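Glycoside Hydrolase (Bacteroides uniformis, PDB 5T9X) probably hydrolyses agarose-type galactans as a family 16 glycoside hydrolase of a gut symbiont's agarose-metabolising pathway. Local coordinates at residues A168-S173 / I193-S198; V221-P226 / N285-G290; G102-I107 / V133-G138; V162-Y167 / I334-P339; Q72-N77 / E89-D94. One frame throughout, in Å; residues are numbered along the deposited sequence.

Contact 1: A168-S173 / I193-S198; sequences AKIANS and IEAYGS
S173 O is approached by two consecutive amides of the facing turn: S198 N donates to it at 3.1 Å, and G197 N adds a weak bond at 3.4 Å. The S198 donor stands 60° out of the carbonyl plane, and its bond is bent, with an N-H...O angle of 138°. Two residues earlier, A171 O receives a CA-H contact from G197 CA at 3.2 Å, and a water bridges A171 O to G197 N, its second leg weak. N172, the centre of an inverse gamma turn between these two carbonyls, turns the chain so that both face G197. Beyond the polar end, toward the strands, the contact is apolar. I170 has CG1 beside its backbone N (chi1 -73°), which brings CD1 to A195 CB at 3.5 Å, while CG2 rests on the G197 backbone; A168 CB meets I193 CD1 at 4.1 Å. Strand 188-195 carries an E-x-D-x-x-E sequence, consistent with the GH16 active-site motif, and E194, next to last in the strand, bonds through its carboxylate to H216 and Q306. With glycine letting CA this close, the two carbonyls are served by weak or bent donors and a water.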
# COMPACT_ATOMS: atom_id res chain seq x y z
N ALA A 168 -2.90 -10.06 -1.47
CA ALA A 168 -3.20 -9.51 -0.17
C ALA A 168 -4.66 -9.59 0.17
O ALA A 168 -5.54 -9.55 -0.71
CB ALA A 168 -2.77 -8.07 -0.15
N LYS A 169 -4.91 -9.66 1.46
CA LYS A 169 -6.25 -9.67 1.99
C LYS A 169 -6.44 -8.43 2.85
O LYS A 169 -5.94 -8.35 3.98
CB LYS A 169 -6.48 -10.94 2.80
CG LYS A 169 -7.90 -11.13 3.29
CD LYS A 169 -8.02 -12.53 3.87
CE LYS A 169 -9.44 -13.04 3.91
NZ LYS A 169 -10.18 -12.28 4.95
N ILE A 170 -7.21 -7.50 2.32
CA ILE A 170 -7.43 -6.21 2.96
C ILE A 170 -8.12 -6.41 4.31
O ILE A 170 -9.05 -7.20 4.44
CB ILE A 170 -8.26 -5.32 2.03
CG1 ILE A 170 -7.38 -4.87 0.85
CG2 ILE A 170 -8.83 -4.13 2.77
CD1 ILE A 170 -8.17 -4.52 -0.38
N ALA A 171 -7.66 -5.67 5.31
CA ALA A 171 -8.18 -5.86 6.65
C ALA A 171 -9.65 -5.47 6.73
O ALA A 171 -10.06 -4.48 6.14
CB ALA A 171 -7.37 -5.06 7.66
N ASN A 172 -10.43 -6.25 7.48
CA ASN A 172 -11.83 -5.94 7.77
C ASN A 172 -11.90 -4.92 8.92
O ASN A 172 -12.31 -5.22 10.02
CB ASN A 172 -12.60 -7.22 8.09
CG ASN A 172 -14.11 -7.01 8.28
OD1 ASN A 172 -14.68 -5.94 8.06
ND2 ASN A 172 -14.75 -8.05 8.72
N SER A 173 -11.53 -3.68 8.58
CA SER A 173 -11.18 -2.65 9.54
C SER A 173 -11.42 -1.27 8.93
O SER A 173 -11.36 -1.08 7.71
CB SER A 173 -9.70 -2.79 9.86
OG SER A 173 -9.36 -1.98 10.97
N ILE A 193 -2.00 -0.51 -3.53
CA ILE A 193 -3.21 -0.75 -2.80
C ILE A 193 -3.34 0.32 -1.74
O ILE A 193 -2.45 0.49 -0.89
CB ILE A 193 -3.19 -2.12 -2.08
CG1 ILE A 193 -3.02 -3.26 -3.08
CG2 ILE A 193 -4.50 -2.32 -1.32
CD1 ILE A 193 -2.98 -4.67 -2.49
N GLU A 194 -4.45 1.04 -1.77
CA GLU A 194 -4.94 1.76 -0.59
C GLU A 194 -6.43 1.42 -0.48
O GLU A 194 -7.19 1.62 -1.42
CB GLU A 194 -4.67 3.26 -0.71
CG GLU A 194 -5.21 4.10 0.42
CD GLU A 194 -4.77 5.56 0.34
OE1 GLU A 194 -4.94 6.19 -0.74
OE2 GLU A 194 -4.29 6.09 1.37
N ALA A 195 -6.83 0.81 0.63
CA ALA A 195 -8.18 0.28 0.78
C ALA A 195 -8.65 0.29 2.23
O ALA A 195 -7.84 0.20 3.16
CB ALA A 195 -8.27 -1.12 0.20
N TYR A 196 -9.96 0.44 2.38
CA TYR A 196 -10.64 0.39 3.68
C TYR A 196 -11.64 -0.76 3.58
O TYR A 196 -12.53 -0.73 2.73
CB TYR A 196 -11.35 1.73 3.95
CG TYR A 196 -10.44 2.88 3.65
CD1 TYR A 196 -9.53 3.32 4.60
CD2 TYR A 196 -10.43 3.49 2.41
CE1 TYR A 196 -8.66 4.36 4.35
CE2 TYR A 196 -9.55 4.53 2.14
CZ TYR A 196 -8.67 4.97 3.12
OH TYR A 196 -7.78 6.00 2.88
N GLY A 197 -11.44 -1.78 4.40
CA GLY A 197 -12.24 -2.99 4.28
C GLY A 197 -13.51 -3.12 5.10
O GLY A 197 -14.32 -4.00 4.82
N SER A 198 -13.70 -2.27 6.11
CA SER A 198 -14.87 -2.38 7.00
C SER A 198 -16.16 -1.90 6.35
O SER A 198 -16.11 -1.07 5.44
CB SER A 198 -14.64 -1.61 8.29
OG SER A 198 -15.83 -1.42 8.99
O HOH W 1 -8.40 -2.10 5.71

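Contact 2: V221-P226 / N285-G290; sequences VFIRDP and NDFTKG
I223 lays its CG1 over one face of the F287 ring, a CH-pi contact with the carbon 4.0 Å from the ring centroid and 22° off the normal. The two side chains run nearly perpendicular, and CD1 of the isoleucine folds back to the F287 backbone, 3.6 Å from F287 O. V221 also meets the root of the phenylalanine: its CG1, anti to the backbone N (chi1 180°), reaches F287 CB and T288 CG2, each at 3.4 Å. The carbonyl between these two aliphatic residues is used as well, since V221 O lies at the ring edge, in its plane, 3.6 Å from F287 CD2. No hydrogen bond crosses the contact; the loop is shaped from within by a type I turn from D286 to K289, and D283 receives both F287 N and T288 OG1. With F287 cut back to an alanine, I223 is likely to lose the ring face it covers, opening a gap beside the strand. F287 also touches Q228 and Y230, so the loop that follows helix 279-282 sits against the hairpin of strands 215-224 and 227-239, while T288 reaches Q188 at the start of strand 188-195.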
# COMPACT_ATOMS: atom_id res chain seq x y z
N VAL A 221 2.61 13.29 -6.45
CA VAL A 221 3.81 14.07 -6.62
C VAL A 221 3.72 15.23 -5.62
O VAL A 221 2.66 15.80 -5.46
CB VAL A 221 3.92 14.57 -8.06
CG1 VAL A 221 5.17 15.38 -8.22
CG2 VAL A 221 4.04 13.39 -8.99
N PHE A 222 4.82 15.56 -4.95
CA PHE A 222 4.84 16.57 -3.89
C PHE A 222 5.91 17.60 -4.09
O PHE A 222 6.98 17.30 -4.62
CB PHE A 222 5.13 15.98 -2.51
CG PHE A 222 4.25 14.84 -2.10
CD1 PHE A 222 3.08 15.06 -1.41
CD2 PHE A 222 4.66 13.52 -2.31
CE1 PHE A 222 2.28 14.00 -0.99
CE2 PHE A 222 3.86 12.46 -1.89
CZ PHE A 222 2.67 12.70 -1.24
N ILE A 223 5.63 18.82 -3.64
CA ILE A 223 6.67 19.79 -3.32
C ILE A 223 6.71 19.81 -1.79
O ILE A 223 5.69 19.92 -1.15
CB ILE A 223 6.33 21.21 -3.78
CG1 ILE A 223 5.92 21.27 -5.26
CG2 ILE A 223 7.53 22.14 -3.51
CD1 ILE A 223 7.07 21.19 -6.22
N ARG A 224 7.90 19.75 -1.22
CA ARG A 224 8.01 19.66 0.23
C ARG A 224 7.72 20.97 1.02
O ARG A 224 7.05 20.91 2.09
CB ARG A 224 9.36 19.03 0.62
CG ARG A 224 9.31 17.52 0.39
CD ARG A 224 8.43 16.87 1.47
NE ARG A 224 7.41 15.92 0.98
CZ ARG A 224 6.42 15.45 1.75
NH1 ARG A 224 5.55 14.57 1.25
NH2 ARG A 224 6.29 15.86 3.02
N ASP A 225 8.17 22.11 0.50
CA ASP A 225 8.18 23.39 1.27
C ASP A 225 8.22 24.64 0.38
O ASP A 225 9.28 24.96 -0.14
CB ASP A 225 9.39 23.41 2.23
CG ASP A 225 9.34 24.58 3.23
OD1 ASP A 225 8.36 25.37 3.22
OD2 ASP A 225 10.30 24.68 4.05
N PRO A 226 7.12 25.37 0.22
CA PRO A 226 5.80 25.11 0.85
C PRO A 226 5.04 23.88 0.28
O PRO A 226 5.07 23.66 -0.93
CB PRO A 226 5.02 26.40 0.54
CG PRO A 226 5.66 26.96 -0.71
CD PRO A 226 7.02 26.35 -0.89
N ASN A 285 0.66 20.01 -12.86
CA ASN A 285 1.13 21.22 -12.19
C ASN A 285 2.64 21.37 -12.22
O ASN A 285 3.15 22.31 -11.61
CB ASN A 285 0.68 21.23 -10.73
CG ASN A 285 -0.82 21.17 -10.59
OD1 ASN A 285 -1.50 21.99 -11.16
ND2 ASN A 285 -1.35 20.18 -9.85
N ASP A 286 3.37 20.47 -12.88
CA ASP A 286 4.84 20.57 -13.01
C ASP A 286 5.64 20.47 -11.69
O ASP A 286 6.74 21.00 -11.58
CB ASP A 286 5.21 21.85 -13.80
CG ASP A 286 6.51 21.72 -14.58
OD1 ASP A 286 6.72 20.68 -15.27
OD2 ASP A 286 7.33 22.68 -14.51
N PHE A 287 5.15 19.72 -10.72
CA PHE A 287 5.91 19.52 -9.49
C PHE A 287 7.23 18.75 -9.66
O PHE A 287 8.15 18.95 -8.86
CB PHE A 287 5.07 18.82 -8.42
CG PHE A 287 3.85 19.59 -7.95
CD1 PHE A 287 3.60 20.92 -8.33
CD2 PHE A 287 2.96 18.97 -7.09
CE1 PHE A 287 2.47 21.58 -7.89
CE2 PHE A 287 1.83 19.62 -6.64
CZ PHE A 287 1.57 20.93 -7.04
N THR A 288 7.34 17.91 -10.69
CA THR A 288 8.59 17.22 -11.04
C THR A 288 9.48 17.96 -12.04
O THR A 288 10.51 17.44 -12.46
CB THR A 288 8.30 15.82 -11.67
OG1 THR A 288 7.69 15.96 -12.96
CG2 THR A 288 7.41 15.00 -10.75
N LYS A 289 9.04 19.15 -12.46
CA LYS A 289 9.79 19.98 -13.41
C LYS A 289 10.07 19.21 -14.70
O LYS A 289 11.16 19.31 -15.26
CB LYS A 289 11.09 20.53 -12.76
CG LYS A 289 10.83 21.39 -11.52
CD LYS A 289 12.10 21.71 -10.72
N GLY A 290 9.08 18.41 -15.13
CA GLY A 290 9.13 17.60 -16.35
C GLY A 290 9.76 16.21 -16.26
O GLY A 290 9.73 15.46 -17.25

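Contact 3: G102-I107 / V133-G138; sequences GPAPTI and VKVTSG
P105 CB rests 3.5 Å from V133 CG2, and its ring carbon CD lies 3.9 Å from V135 CG2, so the proline spans two valines that project from the same side of strand 132-137. Chi1 of V133 (-54°) sets CG1 beside the backbone N, where it meets I107 CD1 at 4.4 Å, and so puts CG2 between N and the carbonyl carbon, facing the proline. A104 fills the space between the valines: its CB is 4.1 Å from V133 CG2, 4.0 Å from V135 CG2 and 3.8 Å from K134 O. V135 divides its branches, CG1 touching A104 O and CG2 lying over the A104-P105 peptide. That peptide is cis, and T106 N closes the bend on P103 O at 2.9 Å, which makes residues 103 to 106 a type VI turn; it presents A104 and P105 together as one apolar surface. Although no hydrogen bond links the two segments, both are held by the same long strand 140-154. V133 and V135 pair antiparallel with M144 and K142 of it, whereas P105 and I107 join it in parallel at T147 and T149. Farther out, S307 at the start of helix 307-310 bonds to A104 O, T106 OG1 reaches D305 O, and A310 packs on P105. On the outward face of strand 132-137, K134 makes a salt bridge with E141.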
# COMPACT_ATOMS: atom_id res chain seq x y z
N GLY A 102 4.01 8.04 11.92
CA GLY A 102 2.88 7.92 11.01
C GLY A 102 1.82 8.98 11.22
O GLY A 102 1.90 9.73 12.18
N PRO A 103 0.83 9.06 10.29
CA PRO A 103 -0.21 10.09 10.32
C PRO A 103 -1.16 9.92 11.53
O PRO A 103 -1.77 8.87 11.70
CB PRO A 103 -0.96 9.86 9.02
CG PRO A 103 -0.78 8.40 8.70
CD PRO A 103 0.50 7.96 9.35
N ALA A 104 -1.30 10.95 12.35
CA ALA A 104 -2.00 10.83 13.61
C ALA A 104 -3.48 10.43 13.40
O ALA A 104 -4.13 10.99 12.53
CB ALA A 104 -1.88 12.13 14.39
N PRO A 105 -4.02 9.50 14.18
CA PRO A 105 -3.45 8.99 15.42
C PRO A 105 -2.70 7.66 15.31
O PRO A 105 -2.52 6.97 16.32
CB PRO A 105 -4.70 8.80 16.29
CG PRO A 105 -5.74 8.37 15.33
CD PRO A 105 -5.45 9.15 14.07
N THR A 106 -2.22 7.32 14.11
CA THR A 106 -1.35 6.18 13.89
C THR A 106 -0.06 6.30 14.66
O THR A 106 0.53 7.37 14.71
CB THR A 106 -0.99 6.07 12.39
OG1 THR A 106 -2.21 6.07 11.63
CG2 THR A 106 -0.15 4.83 12.09
N ILE A 107 0.37 5.22 15.27
CA ILE A 107 1.68 5.14 15.92
C ILE A 107 2.25 3.76 15.56
O ILE A 107 1.87 2.75 16.15
CB ILE A 107 1.60 5.27 17.46
CG1 ILE A 107 0.92 6.58 17.87
CG2 ILE A 107 2.99 5.17 18.09
CD1 ILE A 107 0.55 6.59 19.35
N VAL A 133 -2.89 11.91 21.16
CA VAL A 133 -2.27 12.69 20.08
C VAL A 133 -3.26 13.70 19.54
O VAL A 133 -4.46 13.45 19.56
CB VAL A 133 -1.73 11.81 18.94
CG1 VAL A 133 -0.78 10.76 19.49
CG2 VAL A 133 -2.85 11.13 18.20
N LYS A 134 -2.74 14.82 19.06
CA LYS A 134 -3.55 15.85 18.44
C LYS A 134 -3.65 15.52 16.96
O LYS A 134 -2.65 15.37 16.29
CB LYS A 134 -2.89 17.22 18.65
CG LYS A 134 -3.68 18.43 18.19
CD LYS A 134 -2.74 19.61 17.96
CE LYS A 134 -3.41 20.96 18.18
NZ LYS A 134 -3.93 21.08 19.59
N VAL A 135 -4.87 15.43 16.46
CA VAL A 135 -5.14 15.08 15.07
C VAL A 135 -5.67 16.29 14.33
O VAL A 135 -6.54 16.98 14.85
CB VAL A 135 -6.16 13.93 14.98
CG1 VAL A 135 -6.48 13.59 13.53
CG2 VAL A 135 -5.65 12.70 15.70
N THR A 136 -5.19 16.50 13.12
CA THR A 136 -5.57 17.67 12.31
C THR A 136 -5.88 17.30 10.85
O THR A 136 -5.18 16.50 10.23
CB THR A 136 -4.44 18.71 12.38
OG1 THR A 136 -4.46 19.31 13.69
CG2 THR A 136 -4.58 19.80 11.29
N SER A 137 -6.95 17.88 10.31
CA SER A 137 -7.28 17.77 8.89
C SER A 137 -8.26 18.89 8.55
O SER A 137 -9.21 19.15 9.30
CB SER A 137 -7.87 16.39 8.56
OG SER A 137 -8.00 16.20 7.15
N GLY A 138 -8.01 19.56 7.43
CA GLY A 138 -8.53 20.90 7.22
C GLY A 138 -7.97 21.77 8.34
O GLY A 138 -6.74 21.88 8.50

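Contact 4: V162-Y167 / I334-P339; sequences VYVEAY and IRIYKP
R335 sends its chain up between its own backbone N and carbonyl carbon (chi1 70°) and then runs extended to NE, while E165 swings CG away from the backbone N (chi1 -162°); the two side chains thus rise alongside each other from a hydrogen-bonded antiparallel pair. Their charged ends meet at one oxygen. E165 OE1 accepts from R335 NH2 at 2.7 Å and from R335 NE at 2.9 Å, both approaching from the same face of the carboxylate, whose plane is 32° from that of the guanidinium. On the guanidinium side both bonds lie close to its plane. Beneath the salt bridge, segments 162-167 and 334-339 run antiparallel, paired Y163 with Y337 and E165 with R335; the shortest of the four amide bonds, Y163 N to Y337 O, is 2.8 Å. On the same face, Y337 CD2 lies at the edge of the Y163 ring, 4.2 Å from Y163 CD2. The other face is aliphatic: V162 and I336 lie side by side, their CG2 methyls 3.5 Å apart, and V164 touches I334 and I336. A leucine in place of R335 would probably cost E165 OE1 both of its R335 donors and leave F55 O without its NH1 donor. With both charges buried on one face of a sheet of the jelly-roll sandwich, covered on the R335 side by W52, the pair is likely to keep E165 ionised.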
# COMPACT_ATOMS: atom_id res chain seq x y z
N VAL A 162 9.28 -1.60 -14.19
CA VAL A 162 9.16 -2.57 -13.12
C VAL A 162 7.69 -2.91 -12.91
O VAL A 162 6.83 -2.04 -13.12
CB VAL A 162 9.87 -2.11 -11.82
CG1 VAL A 162 9.27 -0.83 -11.27
CG2 VAL A 162 9.83 -3.19 -10.75
N TYR A 163 7.42 -4.19 -12.61
CA TYR A 163 6.07 -4.64 -12.29
C TYR A 163 6.10 -5.10 -10.87
O TYR A 163 6.92 -5.94 -10.54
CB TYR A 163 5.63 -5.77 -13.21
CG TYR A 163 4.24 -6.23 -12.90
CD1 TYR A 163 3.14 -5.40 -13.12
CD2 TYR A 163 4.00 -7.50 -12.39
CE1 TYR A 163 1.85 -5.81 -12.82
CE2 TYR A 163 2.70 -7.92 -12.09
CZ TYR A 163 1.64 -7.06 -12.31
OH TYR A 163 0.36 -7.45 -12.03
N VAL A 164 5.26 -4.51 -10.02
CA VAL A 164 5.21 -4.88 -8.58
C VAL A 164 3.79 -5.32 -8.29
O VAL A 164 2.85 -4.58 -8.61
CB VAL A 164 5.56 -3.70 -7.67
CG1 VAL A 164 5.53 -4.11 -6.20
CG2 VAL A 164 6.91 -3.08 -8.05
N GLU A 165 3.63 -6.52 -7.74
CA GLU A 165 2.30 -7.12 -7.52
C GLU A 165 2.24 -7.69 -6.13
O GLU A 165 3.13 -8.43 -5.78
CB GLU A 165 1.99 -8.21 -8.57
CG GLU A 165 0.52 -8.60 -8.73
CD GLU A 165 0.28 -9.69 -9.80
OE1 GLU A 165 0.71 -10.84 -9.54
OE2 GLU A 165 -0.36 -9.46 -10.86
N ALA A 166 1.22 -7.34 -5.35
CA ALA A 166 0.98 -8.01 -4.08
C ALA A 166 -0.26 -8.89 -4.17
O ALA A 166 -1.14 -8.63 -4.96
CB ALA A 166 0.85 -7.02 -2.95
N TYR A 167 -0.25 -9.96 -3.39
CA TYR A 167 -1.38 -10.85 -3.18
C TYR A 167 -1.74 -10.68 -1.71
O TYR A 167 -0.95 -11.05 -0.80
CB TYR A 167 -0.98 -12.30 -3.47
CG TYR A 167 -2.12 -13.29 -3.62
CD1 TYR A 167 -3.20 -13.00 -4.44
CD2 TYR A 167 -2.07 -14.55 -3.02
CE1 TYR A 167 -4.22 -13.91 -4.63
CE2 TYR A 167 -3.09 -15.48 -3.20
CZ TYR A 167 -4.17 -15.15 -4.02
OH TYR A 167 -5.23 -16.00 -4.24
N ILE A 334 4.63 -10.83 -2.32
CA ILE A 334 4.87 -9.66 -3.14
C ILE A 334 6.00 -9.97 -4.11
O ILE A 334 7.07 -10.41 -3.68
CB ILE A 334 5.14 -8.41 -2.28
CG1 ILE A 334 5.23 -7.17 -3.16
CG2 ILE A 334 6.40 -8.53 -1.43
CD1 ILE A 334 5.23 -5.90 -2.34
N ARG A 335 5.74 -9.77 -5.40
CA ARG A 335 6.68 -10.13 -6.45
C ARG A 335 6.95 -8.96 -7.36
O ARG A 335 6.09 -8.13 -7.56
CB ARG A 335 6.14 -11.32 -7.24
CG ARG A 335 4.94 -11.06 -8.11
CD ARG A 335 4.50 -12.35 -8.76
NE ARG A 335 3.29 -12.18 -9.56
CZ ARG A 335 2.89 -13.01 -10.53
NH1 ARG A 335 3.63 -14.05 -10.90
NH2 ARG A 335 1.73 -12.78 -11.16
N ILE A 336 8.16 -8.92 -7.92
CA ILE A 336 8.72 -7.77 -8.63
C ILE A 336 9.49 -8.30 -9.84
O ILE A 336 10.35 -9.16 -9.68
CB ILE A 336 9.72 -7.03 -7.73
CG1 ILE A 336 9.08 -6.69 -6.39
CG2 ILE A 336 10.22 -5.76 -8.37
CD1 ILE A 336 10.00 -5.95 -5.47
N TYR A 337 9.17 -7.78 -11.03
CA TYR A 337 9.82 -8.18 -12.27
C TYR A 337 10.26 -6.95 -13.02
O TYR A 337 9.57 -5.91 -13.01
CB TYR A 337 8.89 -8.98 -13.21
CG TYR A 337 8.32 -10.27 -12.66
CD1 TYR A 337 8.91 -11.52 -12.95
CD2 TYR A 337 7.17 -10.27 -11.86
CE1 TYR A 337 8.38 -12.71 -12.44
CE2 TYR A 337 6.65 -11.44 -11.35
CZ TYR A 337 7.26 -12.65 -11.64
OH TYR A 337 6.73 -13.78 -11.13
N LYS A 338 11.41 -7.07 -13.70
CA LYS A 338 11.88 -6.06 -14.63
C LYS A 338 12.08 -6.73 -15.97
O LYS A 338 12.46 -7.90 -16.04
CB LYS A 338 13.20 -5.47 -14.18
CG LYS A 338 13.18 -4.82 -12.81
CD LYS A 338 14.54 -4.18 -12.56
CE LYS A 338 14.49 -2.66 -12.46
NZ LYS A 338 13.95 -1.86 -13.57
N PRO A 339 11.85 -5.98 -17.05
CA PRO A 339 12.17 -6.45 -18.39
C PRO A 339 13.68 -6.53 -18.68
O PRO A 339 14.41 -5.63 -18.32
CB PRO A 339 11.48 -5.43 -19.30
CG PRO A 339 11.26 -4.23 -18.49
CD PRO A 339 11.44 -4.57 -17.04

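Contact 5: Q72-N77 / E89-D94; sequences QSDDFN and EKKWTD. With NA (sodium ion), chain D.
The loop that supplies two ligands of the bound sodium is held here against K91 and W92, where strand 92-93 begins. D74 OD2 uses its anti lone pair to accept W92 NE1 at 2.9 Å, with carboxylate and indole nearly coplanar and the donor lying in the ring plane; the same oxygen is shared with Y78 OH. Q72, bent at chi2 (66°), carries NE2 over the six-membered ring of W92, 3.4 Å above the indole plane, and there donates to K91 O at 3.0 Å in an almost straight bond (171°). Its OE1 is turned to T156. K91 stretches along the loop so that NZ reaches S73 O at 2.8 Å, and a water joins it to D74 OD1, weakly at the aspartate. Two successive Asx turns shape the loop: F76 N bonds to D74 OD1, and N77 N to D75 OD1. In the loop so folded, D75 O and N77 OD1 lie 2.4 and 2.6 Å from the sodium, whose shell is completed by E51, G118 and D332. F76 is placed by the first turn beside the indole, nearly parallel but slid apart, its CE1 3.5 Å from W92 NE1. Farther in, V331 and I334 of strand 329-341 pack against F76.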
# COMPACT_ATOMS: atom_id res chain seq x y z
N GLN A 72 14.27 -8.79 -4.34
CA GLN A 72 13.42 -8.14 -3.31
C GLN A 72 12.05 -8.82 -3.13
O GLN A 72 11.46 -8.68 -2.06
CB GLN A 72 13.21 -6.66 -3.63
CG GLN A 72 12.30 -5.91 -2.68
CD GLN A 72 12.92 -5.80 -1.32
OE1 GLN A 72 13.96 -5.18 -1.17
NE2 GLN A 72 12.28 -6.39 -0.31
N SER A 73 11.55 -9.53 -4.16
CA SER A 73 10.33 -10.32 -4.08
C SER A 73 10.36 -11.26 -2.87
O SER A 73 11.42 -11.77 -2.52
CB SER A 73 10.17 -11.16 -5.33
OG SER A 73 10.32 -10.39 -6.48
N ASP A 74 9.21 -11.48 -2.23
CA ASP A 74 9.15 -12.33 -1.04
C ASP A 74 7.84 -13.09 -1.00
O ASP A 74 6.78 -12.47 -1.07
CB ASP A 74 9.34 -11.51 0.25
CG ASP A 74 9.87 -12.35 1.45
OD1 ASP A 74 9.71 -13.60 1.46
OD2 ASP A 74 10.46 -11.77 2.40
N ASP A 75 7.92 -14.41 -0.88
CA ASP A 75 6.74 -15.25 -0.65
C ASP A 75 6.36 -15.41 0.84
O ASP A 75 5.32 -16.02 1.17
CB ASP A 75 6.89 -16.61 -1.35
CG ASP A 75 7.99 -17.50 -0.75
OD1 ASP A 75 8.44 -17.30 0.40
OD2 ASP A 75 8.38 -18.45 -1.45
N PHE A 76 7.19 -14.87 1.73
CA PHE A 76 6.92 -14.85 3.16
C PHE A 76 6.66 -16.22 3.80
O PHE A 76 5.94 -16.29 4.78
CB PHE A 76 5.76 -13.90 3.45
CG PHE A 76 6.02 -12.47 3.10
CD1 PHE A 76 7.00 -11.74 3.78
CD2 PHE A 76 5.25 -11.82 2.16
CE1 PHE A 76 7.22 -10.40 3.49
CE2 PHE A 76 5.48 -10.48 1.86
CZ PHE A 76 6.48 -9.78 2.51
N ASN A 77 7.24 -17.30 3.26
CA ASN A 77 7.03 -18.65 3.81
C ASN A 77 8.19 -19.00 4.75
O ASN A 77 9.08 -19.80 4.44
CB ASN A 77 6.82 -19.70 2.68
CG ASN A 77 5.54 -19.44 1.83
OD1 ASN A 77 4.60 -18.72 2.23
ND2 ASN A 77 5.50 -20.04 0.64
N GLU A 89 14.66 -9.95 8.05
CA GLU A 89 15.76 -9.01 8.04
C GLU A 89 16.60 -9.02 6.77
O GLU A 89 17.36 -8.09 6.55
CB GLU A 89 16.65 -9.26 9.27
CG GLU A 89 17.84 -8.32 9.44
CD GLU A 89 18.33 -8.18 10.89
OE1 GLU A 89 18.03 -9.06 11.75
OE2 GLU A 89 19.03 -7.17 11.18
N LYS A 90 16.50 -10.06 5.94
CA LYS A 90 17.29 -10.10 4.71
C LYS A 90 16.73 -9.21 3.61
O LYS A 90 17.46 -8.90 2.66
CB LYS A 90 17.40 -11.52 4.17
CG LYS A 90 18.16 -12.49 5.06
CD LYS A 90 17.83 -13.92 4.68
CE LYS A 90 18.67 -14.91 5.46
NZ LYS A 90 18.23 -16.31 5.19
N LYS A 91 15.45 -8.84 3.71
CA LYS A 91 14.79 -8.03 2.68
C LYS A 91 13.99 -6.83 3.15
O LYS A 91 13.57 -6.03 2.32
CB LYS A 91 13.88 -8.93 1.83
CG LYS A 91 14.66 -9.96 1.05
CD LYS A 91 13.75 -11.02 0.48
CE LYS A 91 14.56 -12.07 -0.24
NZ LYS A 91 13.66 -12.77 -1.16
N TRP A 92 13.77 -6.70 4.45
CA TRP A 92 12.77 -5.79 4.99
C TRP A 92 13.24 -5.20 6.30
O TRP A 92 14.04 -5.81 6.98
CB TRP A 92 11.45 -6.52 5.24
CG TRP A 92 10.90 -7.26 4.06
CD1 TRP A 92 10.91 -8.60 3.85
CD2 TRP A 92 10.23 -6.69 2.92
NE1 TRP A 92 10.31 -8.91 2.66
CE2 TRP A 92 9.87 -7.76 2.08
CE3 TRP A 92 9.89 -5.39 2.55
CZ2 TRP A 92 9.19 -7.56 0.86
CZ3 TRP A 92 9.22 -5.19 1.33
CH2 TRP A 92 8.87 -6.28 0.51
N THR A 93 12.78 -3.99 6.62
CA THR A 93 12.84 -3.48 7.99
C THR A 93 11.42 -3.32 8.50
O THR A 93 10.50 -3.12 7.70
CB THR A 93 13.55 -2.12 8.07
OG1 THR A 93 12.77 -1.12 7.39
CG2 THR A 93 14.96 -2.19 7.50
N ASP A 94 11.23 -3.39 9.82
CA ASP A 94 9.89 -3.31 10.45
C ASP A 94 9.50 -1.89 10.91
O ASP A 94 8.86 -1.70 11.95
CB ASP A 94 9.73 -4.35 11.60
CG ASP A 94 10.88 -4.30 12.62
OD1 ASP A 94 11.77 -3.43 12.49
OD2 ASP A 94 10.92 -5.17 13.53
NA NA D . 3.12 -16.82 1.16
O HOH W 2 12.31 -14.43 0.58

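Overall arrangement
Along the chain the order is contact 5, contact 3, contact 1 and contact 2, with contact 4 joining strand 162-169 to a strand near the C-terminus, so that contacts 1 and 2 lie in the sequence between its two segments. Contacts 4 and 5, with centres about 14 Å apart, touch, which ties the sodium-binding loop to the sheet. Contact 1 continues strand 162-169 beyond contact 4, about 20 Å on between centres. Contacts 1 and 2 lie on neighbouring strands, 188-195 and 215-224, about 30 Å apart between centres. Contact 3, at the far end of that sheet, is about 32 Å from contact 4 between centres. Together they span both sheets of the sandwich.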